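Local atomic coordinates of WipB (Legionella pneumophila, PDB entry 5NNY), a protein that dephosphorylates phosphoserine and phosphothreonine as a translocated effector that targets the host lysosomal nutrient-sensing machinery, represented here by its calcineurin-like phosphatase domain. Residues A56-A61 against E66-I71. Sequence-based numbering, arbitrary orientation. Where two conformers were deposited one is given.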
loop_
_atom_site.group_PDB
_atom_site.type_symbol
_atom_site.label_atom_id
_atom_site.label_comp_id
_atom_site.label_asym_id
_atom_site.label_seq_id
_atom_site.Cartn_x
_atom_site.Cartn_y
_atom_site.Cartn_z
ATOM N N ALA A 56 -7.704 21.529 -2.136
ATOM C CA ALA A 56 -6.465 22.280 -2.231
ATOM C C ALA A 56 -6.659 23.439 -3.202
ATOM O O ALA A 56 -7.358 23.287 -4.214
ATOM C CB ALA A 56 -5.323 21.386 -2.712
ATOM N N PRO A 57 -6.080 24.608 -2.920
ATOM C CA PRO A 57 -6.311 25.776 -3.793
ATOM C C PRO A 57 -6.009 25.534 -5.261
ATOM O O PRO A 57 -6.689 26.112 -6.126
ATOM C CB PRO A 57 -5.378 26.831 -3.192
ATOM C CG PRO A 57 -5.368 26.490 -1.722
ATOM C CD PRO A 57 -5.389 24.972 -1.668
ATOM N N VAL A 58 -5.020 24.686 -5.573
ATOM C CA VAL A 58 -4.598 24.509 -6.965
ATOM C C VAL A 58 -5.765 24.034 -7.834
ATOM O O VAL A 58 -5.863 24.395 -9.010
ATOM C CB VAL A 58 -3.391 23.550 -7.045
ATOM C CG1 VAL A 58 -3.718 22.168 -6.476
ATOM C CG2 VAL A 58 -2.896 23.425 -8.476
ATOM N N PHE A 59 -6.687 23.254 -7.264
ATOM C CA PHE A 59 -7.726 22.653 -8.090
ATOM C C PHE A 59 -8.902 23.582 -8.357
ATOM O O PHE A 59 -9.756 23.244 -9.181
ATOM C CB PHE A 59 -8.206 21.353 -7.445
ATOM C CG PHE A 59 -7.124 20.323 -7.342
ATOM C CD1 PHE A 59 -6.544 19.806 -8.491
ATOM C CD2 PHE A 59 -6.667 19.891 -6.106
ATOM C CE1 PHE A 59 -5.536 18.867 -8.415
ATOM C CE2 PHE A 59 -5.654 18.939 -6.018
ATOM C CZ PHE A 59 -5.086 18.427 -7.172
ATOM N N SER A 60 -8.968 24.731 -7.696
ATOM C CA SER A 60 -9.953 25.746 -8.036
ATOM C C SER A 60 -9.347 26.875 -8.856
ATOM O O SER A 60 -10.059 27.815 -9.226
ATOM C CB SER A 60 -10.598 26.310 -6.770
ATOM O OG SER A 60 -9.753 27.275 -6.181
ATOM N N ALA A 61 -8.055 26.797 -9.152
ATOM C CA ALA A 61 -7.380 27.856 -9.873
ATOM C C ALA A 61 -7.617 27.708 -11.367
ATOM O O ALA A 61 -7.642 26.598 -11.910
ATOM C CB ALA A 61 -5.879 27.840 -9.571
ATOM N N GLU A 66 -1.181 24.589 -15.351
ATOM C CA GLU A 66 0.156 25.177 -15.302
ATOM C C GLU A 66 0.790 24.964 -13.935
ATOM O O GLU A 66 1.943 24.541 -13.833
ATOM C CB GLU A 66 0.100 26.677 -15.634
ATOM C CG GLU A 66 1.430 27.399 -15.347
ATOM C CD GLU A 66 1.344 28.926 -15.382
ATOM O OE1 GLU A 66 2.405 29.556 -15.581
ATOM O OE2 GLU A 66 0.243 29.500 -15.194
ATOM N N ARG A 67 0.040 25.252 -12.869
ATOM C CA ARG A 67 0.547 25.093 -11.512
ATOM C C ARG A 67 1.034 23.672 -11.266
ATOM O O ARG A 67 2.118 23.460 -10.708
ATOM C CB ARG A 67 -0.547 25.439 -10.501
ATOM C CG ARG A 67 -0.933 26.920 -10.400
ATOM C CD ARG A 67 -2.236 27.023 -9.617
ATOM N NE ARG A 67 -2.694 28.387 -9.339
ATOM C CZ ARG A 67 -2.715 28.921 -8.121
ATOM N NH1 ARG A 67 -3.180 30.156 -7.917
ATOM N NH2 ARG A 67 -2.265 28.218 -7.100
ATOM N N LEU A 68 0.209 22.688 -11.629
ATOM C CA LEU A 68 0.528 21.282 -11.385
ATOM C C LEU A 68 1.709 20.809 -12.234
ATOM O O LEU A 68 2.557 20.052 -11.755
ATOM C CB LEU A 68 -0.701 20.416 -11.664
ATOM C CG LEU A 68 -1.888 20.631 -10.729
ATOM C CD1 LEU A 68 -3.150 20.001 -11.284
ATOM C CD2 LEU A 68 -1.558 20.069 -9.373
ATOM N N GLU A 69 1.779 21.251 -13.493
ATOM C CA GLU A 69 2.909 20.895 -14.350
ATOM C C GLU A 69 4.229 21.372 -13.755
ATOM O O GLU A 69 5.226 20.642 -13.775
ATOM C CB GLU A 69 2.734 21.487 -15.755
ATOM C CG GLU A 69 1.499 21.015 -16.531
ATOM C CD GLU A 69 1.714 19.734 -17.324
ATOM O OE1 GLU A 69 2.715 19.026 -17.078
ATOM O OE2 GLU A 69 0.873 19.442 -18.204
ATOM N N GLU A 70 4.266 22.606 -13.243
ATOM C CA GLU A 70 5.519 23.116 -12.687
ATOM C C GLU A 70 5.929 22.340 -11.440
ATOM O O GLU A 70 7.116 22.057 -11.243
ATOM C CB GLU A 70 5.401 24.607 -12.375
ATOM C CG GLU A 70 4.739 25.452 -13.481
ATOM C CD GLU A 70 5.431 25.409 -14.849
ATOM O OE1 GLU A 70 5.875 24.332 -15.299
ATOM O OE2 GLU A 70 5.509 26.474 -15.500
ATOM N N ILE A 71 4.960 21.982 -10.592
ATOM C CA ILE A 71 5.262 21.155 -9.417
ATOM C C ILE A 71 5.787 19.796 -9.859
ATOM O O ILE A 71 6.782 19.282 -9.325
ATOM C CB ILE A 71 4.002 20.994 -8.540
ATOM C CG1 ILE A 71 3.686 22.297 -7.791
ATOM C CG2 ILE A 71 4.144 19.771 -7.597
ATOM C CD1 ILE A 71 2.200 22.405 -7.301
#
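The CA atoms of Val-58 and Arg-67 are the nearest pair across the contact, 6.9 Å apart, where the turn 56-61 folds back against the first half of helix 64-79. This is a loop-on-helix packing at the periphery of the phosphoesterase fold, its centre about 26 Å from that of the chain. Three successive i+3 to i backbone bonds, from Phe-59 N, Ser-60 N and Ala-61 N, wind the turn tightly. With chi1 at 60°, CG2 of Val-58 lies anti to the backbone N and reaches the helix, 3.7 Å from Arg-67 CB and 3.7 Å from Leu-68 CD2; the valine and leucine side chains cross nearly at right angles. The other branch, CG1, sits over the centre of the Phe-59 ring, 3.7 Å above its plane. That ring meets Leu-68 obliquely, CE1 to CD1 at 3.9 Å, and touches helix 159-169, as does Leu-68, so this apolar patch joins three parts of the domain. Arg-67 extends from CG to NE past Val-58, its guanidinium held by Asn-63 at NE and by a salt bridge from NH2 to Glu-46. Over one guanidinium face lies the Ala-61 methyl, its CB 3.2 Å from Arg-67 NE.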